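Local coordinates for protein phosphoglycerate dehydrogenase (Lactobacillus plantarum, PDB 3EVT) that probably catalyses the NAD-dependent oxidation of 3-phosphoglycerate to 3-phosphohydroxypyruvate, the step that opens the phosphorylated route to serine, at residues Y22-F27 / F296-V300; M106-G112 / M130-L135; T134-Q138 / L159-V163. All blocks are in the same frame, centred on the assembly; numbering follows the deposited sequence.

The three contacts illustrate how chemistry follows place in a two-domain dehydrogenase. All are partly buried, but interaction 1 includes an exposed touching residue and interactions 2 and 3 have none. Interaction 1 stands apart, its nearest atoms about 19 Å from interaction 3; it is an aromatic cluster beside the five-stranded sheet, joining residues near the two chain ends. Interactions 2 and 3 adjoin, sharing Thr134 and Leu135 within the nucleotide-binding domain, and both touch the second subunit. One backbone bond and one from an arginine side chain hold interaction 2; two backbone bonds pin 134-138, leading into strand 139-143, to the start of strand 162-167 in interaction 3. Leu135 supplies apolar packing to both.

Interaction 1 (Y22-F27 / F296-V300); sequences YPDWTF and FAQFV
An aromatic cluster, in which one ring touches three others, joins the turn and edge strand at 22-27 to the C-terminal helix in the domain built on the five-stranded parallel sheet. Phe296 is the inserted ring. With CG anti to the backbone N (chi1 -180°), it reaches out from helix 284-302 between Tyr22 and Trp25. Its edge meets the face of Tyr22 in a T-shaped pair, centroids 4.7 Å apart and planes at 73°; Phe296 CE2 sits over the centre of the phenol ring, 3.5 Å from Tyr22 CE2. A second T-shaped pair is made with Trp25, whose six-membered ring lies nearly square to Phe296, at 85°. Here Phe296 CZ is the atom over the indole, 3.8 Å from Trp25 CD2. Phe27 meets the same ring obliquely, its CZ 3.8 Å from Phe296 CE2, so CE2 and CZ, neighbouring atoms of Phe296, touch all three partners.

The helix adds smaller contacts around this insertion. The Tyr22 hydroxyl extends beyond Phe296 to lie against Ala297, with OH 3.4 Å from Ala297 CB, a van der Waals approach. Val300 sends CG2 to the indole, 4.0 Å from Trp25 NE1, while Trp25 CH2 meets the edge of Phe299 at CE2 (4.1 Å). A type I turn from Tyr22 to Trp25, closed by the bond from Trp25 N to Tyr22 O, brings the phenol and indole round to clasp the inserted ring.

Val4 of strand 3-6 touches Trp25, Phe27 and Phe296, and Leu15, Leu18 and Gln19 of helix 12-21 pack on Phe27. The cluster thus ties helix 284-302 to strand 26-29, at one margin of the sheet, and to the adjacent strand 3-6.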
# COMPACT_ATOMS: atom_id res chain seq x y z
N TYR A 22 -24.96 8.59 9.25
CA TYR A 22 -25.23 10.03 9.20
C TYR A 22 -26.68 10.32 9.55
O TYR A 22 -27.51 10.60 8.67
CB TYR A 22 -24.94 10.61 7.84
CG TYR A 22 -23.55 10.31 7.36
CD1 TYR A 22 -22.50 11.12 7.73
CD2 TYR A 22 -23.28 9.22 6.53
CE1 TYR A 22 -21.24 10.87 7.32
CE2 TYR A 22 -22.00 8.96 6.09
CZ TYR A 22 -21.00 9.80 6.50
OH TYR A 22 -19.72 9.61 6.09
N PRO A 23 -27.00 10.23 10.85
CA PRO A 23 -28.40 10.29 11.21
C PRO A 23 -28.94 11.68 11.10
O PRO A 23 -30.17 11.86 11.07
CB PRO A 23 -28.43 9.77 12.66
CG PRO A 23 -27.06 9.95 13.17
CD PRO A 23 -26.14 9.80 11.96
N ASP A 24 -28.07 12.69 11.00
CA ASP A 24 -28.61 14.00 10.76
C ASP A 24 -28.72 14.38 9.26
O ASP A 24 -29.11 15.50 8.94
CB ASP A 24 -27.91 15.10 11.58
CG ASP A 24 -26.43 15.22 11.26
OD1 ASP A 24 -25.84 14.25 10.75
OD2 ASP A 24 -25.83 16.29 11.54
N TRP A 25 -28.41 13.46 8.35
CA TRP A 25 -28.51 13.75 6.93
C TRP A 25 -29.72 13.02 6.34
O TRP A 25 -30.07 11.95 6.79
CB TRP A 25 -27.23 13.33 6.23
CG TRP A 25 -26.15 14.37 6.26
CD1 TRP A 25 -25.29 14.63 7.29
CD2 TRP A 25 -25.78 15.29 5.20
NE1 TRP A 25 -24.44 15.66 6.95
CE2 TRP A 25 -24.74 16.09 5.68
CE3 TRP A 25 -26.24 15.50 3.90
CZ2 TRP A 25 -24.13 17.07 4.91
CZ3 TRP A 25 -25.64 16.49 3.12
CH2 TRP A 25 -24.61 17.27 3.63
N THR A 26 -30.38 13.61 5.35
CA THR A 26 -31.40 12.93 4.57
C THR A 26 -30.83 12.51 3.21
O THR A 26 -30.35 13.35 2.44
CB THR A 26 -32.61 13.84 4.26
OG1 THR A 26 -33.03 14.50 5.45
CG2 THR A 26 -33.76 13.02 3.77
N PHE A 27 -30.92 11.21 2.93
CA PHE A 27 -30.54 10.67 1.64
C PHE A 27 -31.79 10.49 0.77
O PHE A 27 -32.49 9.50 0.84
CB PHE A 27 -29.70 9.40 1.86
CG PHE A 27 -28.48 9.68 2.69
CD1 PHE A 27 -27.30 10.11 2.08
CD2 PHE A 27 -28.56 9.67 4.10
CE1 PHE A 27 -26.18 10.46 2.82
CE2 PHE A 27 -27.44 10.00 4.86
CZ PHE A 27 -26.24 10.39 4.22
N PHE A 296 -17.78 11.59 0.41
CA PHE A 296 -18.77 12.16 1.30
C PHE A 296 -18.29 12.21 2.78
O PHE A 296 -18.51 13.19 3.45
CB PHE A 296 -20.10 11.41 1.16
CG PHE A 296 -21.24 11.93 2.05
CD1 PHE A 296 -21.90 13.11 1.76
CD2 PHE A 296 -21.68 11.18 3.13
CE1 PHE A 296 -22.96 13.58 2.57
CE2 PHE A 296 -22.71 11.63 3.95
CZ PHE A 296 -23.37 12.83 3.67
N ALA A 297 -17.62 11.17 3.27
CA ALA A 297 -17.11 11.20 4.64
C ALA A 297 -16.15 12.37 4.88
O ALA A 297 -16.20 13.04 5.92
CB ALA A 297 -16.47 9.83 5.04
N GLN A 298 -15.33 12.66 3.86
CA GLN A 298 -14.31 13.67 3.92
C GLN A 298 -14.96 15.03 3.74
O GLN A 298 -14.66 15.97 4.48
CB GLN A 298 -13.30 13.40 2.82
CG GLN A 298 -12.12 14.32 2.76
CD GLN A 298 -11.39 14.45 4.08
OE1 GLN A 298 -11.39 13.54 4.92
NE2 GLN A 298 -10.80 15.61 4.29
N PHE A 299 -15.87 15.13 2.78
CA PHE A 299 -16.72 16.30 2.62
C PHE A 299 -17.44 16.72 3.93
O PHE A 299 -17.54 17.90 4.28
CB PHE A 299 -17.79 16.07 1.53
CG PHE A 299 -18.79 17.16 1.47
CD1 PHE A 299 -18.48 18.36 0.84
CD2 PHE A 299 -20.00 17.03 2.11
CE1 PHE A 299 -19.38 19.40 0.83
CE2 PHE A 299 -20.94 18.07 2.10
CZ PHE A 299 -20.62 19.27 1.47
N VAL A 300 -18.00 15.74 4.62
CA VAL A 300 -18.68 16.01 5.86
C VAL A 300 -17.66 16.48 6.92
O VAL A 300 -17.92 17.44 7.64
CB VAL A 300 -19.50 14.78 6.31
CG1 VAL A 300 -19.78 14.83 7.81
CG2 VAL A 300 -20.81 14.71 5.50

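Interaction 2 (M106-G112 / M130-L135); sequences MLSVVRG and MTTSTL
Arg111 folds back from the end of helix 93-110 to hold the passing loop at Ser133, a worked case of a side chain and a helix terminus gripping the same run of backbone. Its CB leads away from the loop, but bends at chi2 and chi3 (-55° and -57°) return the chain. CD comes to 3.2 Å from Ser133 O, and NH1 donates to that oxygen at 2.7 Å from above the carbonyl plane, with the acceptor lying in the guanidinium plane. Thr134 CG2 rests over one guanidinium face, 3.8 Å from NH1, while NE hydrogen-bonds Ser101 OG of the second subunit.

The helix end supplies the second grip: Ser133 N donates to Val110 O at 2.9 Å, 162° at the hydrogen. Gly112, with positive phi, closes the helix in a Schellman motif. Further along, Leu135 inserts its branches among helix side chains, CD1 3.6 Å from Leu107 CG and CD2 touching both Met106 CB and Val110 CG2.

Phe194 of strand 194-197 touches Met106, Val110 and Leu135, so helix 93-110 and Leu135 of the loop both pack on the seven-stranded sheet; Leu107 packs on its counterpart in the second subunit.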
# COMPACT_ATOMS: atom_id res chain seq x y z
N MET A 106 4.00 -8.85 -4.63
CA MET A 106 5.28 -8.40 -4.12
C MET A 106 5.31 -8.58 -2.61
O MET A 106 6.28 -9.09 -2.06
CB MET A 106 5.57 -6.91 -4.49
CG MET A 106 5.80 -6.57 -5.99
SD MET A 106 6.39 -4.86 -6.32
CE MET A 106 5.03 -3.88 -5.77
N LEU A 107 4.26 -8.12 -1.93
CA LEU A 107 4.16 -8.26 -0.45
C LEU A 107 4.07 -9.70 0.05
O LEU A 107 4.71 -10.08 1.05
CB LEU A 107 2.96 -7.48 0.09
CG LEU A 107 3.24 -5.98 0.14
CD1 LEU A 107 1.90 -5.12 0.13
CD2 LEU A 107 4.11 -5.68 1.35
N SER A 108 3.30 -10.54 -0.63
CA SER A 108 3.22 -11.89 -0.13
C SER A 108 4.54 -12.62 -0.22
O SER A 108 4.82 -13.43 0.64
CB SER A 108 2.12 -12.70 -0.80
OG SER A 108 2.43 -12.98 -2.12
N VAL A 109 5.37 -12.29 -1.21
CA VAL A 109 6.75 -12.76 -1.30
C VAL A 109 7.67 -12.15 -0.26
O VAL A 109 8.14 -12.90 0.56
CB VAL A 109 7.34 -12.59 -2.71
CG1 VAL A 109 8.91 -12.67 -2.67
CG2 VAL A 109 6.74 -13.67 -3.63
N VAL A 110 7.87 -10.83 -0.23
CA VAL A 110 8.88 -10.26 0.69
C VAL A 110 8.49 -10.32 2.16
O VAL A 110 9.37 -10.36 3.02
CB VAL A 110 9.36 -8.82 0.35
CG1 VAL A 110 9.89 -8.76 -1.03
CG2 VAL A 110 8.23 -7.79 0.58
N ARG A 111 7.19 -10.31 2.46
CA ARG A 111 6.77 -10.46 3.89
C ARG A 111 6.64 -11.91 4.31
O ARG A 111 6.32 -12.20 5.47
CB ARG A 111 5.52 -9.62 4.23
CG ARG A 111 5.65 -8.13 3.81
CD ARG A 111 6.92 -7.48 4.43
NE ARG A 111 6.93 -7.58 5.87
CZ ARG A 111 8.05 -7.65 6.59
NH1 ARG A 111 9.24 -7.65 5.99
NH2 ARG A 111 7.98 -7.71 7.92
N GLY A 112 6.94 -12.82 3.37
CA GLY A 112 7.10 -14.23 3.75
C GLY A 112 5.85 -15.10 3.74
O GLY A 112 5.89 -16.26 4.22
N MET A 130 14.03 -18.22 4.83
CA MET A 130 14.24 -17.06 4.00
C MET A 130 14.34 -15.87 4.91
O MET A 130 13.93 -15.94 6.07
CB MET A 130 13.10 -16.94 2.93
CG MET A 130 11.64 -16.94 3.45
SD MET A 130 11.05 -15.33 4.09
CE MET A 130 10.92 -14.52 2.47
N THR A 131 14.91 -14.78 4.41
CA THR A 131 14.87 -13.51 5.10
C THR A 131 13.80 -12.62 4.47
O THR A 131 13.83 -12.39 3.27
CB THR A 131 16.21 -12.80 4.92
OG1 THR A 131 17.25 -13.63 5.43
CG2 THR A 131 16.24 -11.41 5.62
N THR A 132 12.88 -12.12 5.27
CA THR A 132 11.91 -11.13 4.84
C THR A 132 12.57 -9.79 4.51
O THR A 132 13.70 -9.49 4.98
CB THR A 132 10.87 -10.85 5.95
OG1 THR A 132 11.54 -10.66 7.20
CG2 THR A 132 9.86 -11.97 6.08
N SER A 133 11.86 -8.97 3.76
CA SER A 133 12.33 -7.62 3.47
C SER A 133 11.07 -6.77 3.30
O SER A 133 9.96 -7.29 3.38
CB SER A 133 13.23 -7.65 2.22
OG SER A 133 12.56 -8.26 1.10
N THR A 134 11.22 -5.46 3.12
CA THR A 134 10.07 -4.58 2.98
C THR A 134 10.05 -3.98 1.58
O THR A 134 11.13 -3.86 0.95
CB THR A 134 10.10 -3.41 4.02
OG1 THR A 134 11.31 -2.70 3.88
CG2 THR A 134 10.00 -3.91 5.50
N LEU A 135 8.88 -3.58 1.10
CA LEU A 135 8.82 -2.75 -0.10
C LEU A 135 9.48 -1.37 0.10
O LEU A 135 10.16 -0.84 -0.79
CB LEU A 135 7.37 -2.58 -0.58
CG LEU A 135 6.65 -3.90 -0.94
CD1 LEU A 135 5.31 -3.62 -1.54
CD2 LEU A 135 7.47 -4.69 -1.88

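Interaction 3 (T134-Q138 / L159-V163); sequences TLTGQ and LGMHV
Gly137 and Gln138 bond through their backbones to Gly160 and His162, fastening the segment 134-138 to 159-163, where a helix gives way to the next strand of the Rossmann-type domain. Gly137 N donates to Gly160 O at 3.0 Å, almost straight at the hydrogen (171°) though approaching from above the carbonyl plane. His162 N donates to Gln138 O at 2.8 Å, nearly in line with the C=O bond. Weaker CA-H...O contacts support them: Thr136 CA lies 3.4 Å from Leu159 O, and Met161 CA also faces Gln138 O. Gly160 is the C-prime residue of the Schellman motif ending helix 147-158. Its positive phi demands glycine, and a CB there would also clash with Thr136 OG1.

Of the side-chain hydrogen bonds, one braces the loop against itself: across the type II turn from Leu135 to Gln138, the Gln138 amide folds back so that NE2 donates to Thr134 O at 2.6 Å.

Apolar packing is the work of Met161. Its CG lies 3.8 Å from Leu135 CB, and a bend at chi3 (90°) carries CE to 3.9 Å from Leu135 CD2, so the thioether crosses the leucine at a slant. An alanine in place of Met161 would probably leave Leu135 without this apolar partner and open a gap beside it.

Met106 of helix 93-110, Leu140 of strand 139-143 and Phe194 of strand 194-197 also touch Met161, while His162 NE2 bonds to Glu178 on strand 178-181. The contact therefore lies where strands 139-143 and 162-167, adjacent and parallel, begin, and Glu100 of the second subunit accepts bonds from Leu135 N and Thr136 N.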
# COMPACT_ATOMS: atom_id res chain seq x y z
N THR A 134 11.22 -5.46 3.12
CA THR A 134 10.07 -4.58 2.98
C THR A 134 10.05 -3.98 1.58
O THR A 134 11.13 -3.86 0.95
CB THR A 134 10.10 -3.41 4.02
OG1 THR A 134 11.31 -2.70 3.88
CG2 THR A 134 10.00 -3.91 5.50
N LEU A 135 8.88 -3.58 1.10
CA LEU A 135 8.82 -2.75 -0.10
C LEU A 135 9.48 -1.37 0.10
O LEU A 135 10.16 -0.84 -0.79
CB LEU A 135 7.37 -2.58 -0.58
CG LEU A 135 6.65 -3.90 -0.94
CD1 LEU A 135 5.31 -3.62 -1.54
CD2 LEU A 135 7.47 -4.69 -1.88
N THR A 136 9.28 -0.80 1.28
CA THR A 136 9.83 0.52 1.54
C THR A 136 11.34 0.47 1.26
O THR A 136 12.04 -0.45 1.67
CB THR A 136 9.52 1.05 2.93
OG1 THR A 136 9.96 2.42 3.04
CG2 THR A 136 10.17 0.19 4.01
N GLY A 137 11.81 1.41 0.46
CA GLY A 137 13.24 1.45 0.21
C GLY A 137 13.70 0.68 -1.02
O GLY A 137 14.85 0.80 -1.37
N GLN A 138 12.83 -0.10 -1.67
CA GLN A 138 13.24 -0.91 -2.84
C GLN A 138 12.87 -0.24 -4.18
O GLN A 138 12.13 0.78 -4.21
CB GLN A 138 12.75 -2.38 -2.73
CG GLN A 138 13.14 -3.09 -1.42
CD GLN A 138 13.18 -4.65 -1.53
OE1 GLN A 138 13.81 -5.19 -2.46
NE2 GLN A 138 12.51 -5.38 -0.59
N LEU A 159 4.05 3.74 -0.62
CA LEU A 159 4.63 2.70 0.25
C LEU A 159 6.18 2.82 0.41
O LEU A 159 6.84 1.96 0.99
CB LEU A 159 4.20 1.32 -0.26
CG LEU A 159 2.71 1.13 0.01
CD1 LEU A 159 2.17 -0.01 -0.84
CD2 LEU A 159 2.50 0.87 1.54
N GLY A 160 6.76 3.89 -0.12
CA GLY A 160 8.18 4.13 0.02
C GLY A 160 9.03 3.51 -1.04
O GLY A 160 10.25 3.52 -0.93
N MET A 161 8.42 2.95 -2.10
CA MET A 161 9.24 2.39 -3.20
C MET A 161 9.82 3.50 -4.11
O MET A 161 9.24 4.57 -4.26
CB MET A 161 8.48 1.36 -4.03
CG MET A 161 7.85 0.13 -3.25
SD MET A 161 7.30 -1.17 -4.41
CE MET A 161 8.83 -2.08 -4.46
N HIS A 162 11.00 3.27 -4.66
CA HIS A 162 11.49 4.11 -5.76
C HIS A 162 11.02 3.56 -7.15
O HIS A 162 11.30 2.42 -7.55
CB HIS A 162 13.00 4.29 -5.71
CG HIS A 162 13.51 5.25 -6.74
ND1 HIS A 162 13.35 6.61 -6.62
CD2 HIS A 162 14.16 5.05 -7.90
CE1 HIS A 162 13.89 7.21 -7.66
NE2 HIS A 162 14.37 6.28 -8.47
N VAL A 163 10.30 4.39 -7.88
CA VAL A 163 9.60 3.91 -9.08
C VAL A 163 10.11 4.53 -10.39
O VAL A 163 10.07 5.74 -10.62
CB VAL A 163 8.08 4.10 -8.95
CG1 VAL A 163 7.40 3.24 -9.97
CG2 VAL A 163 7.60 3.72 -7.54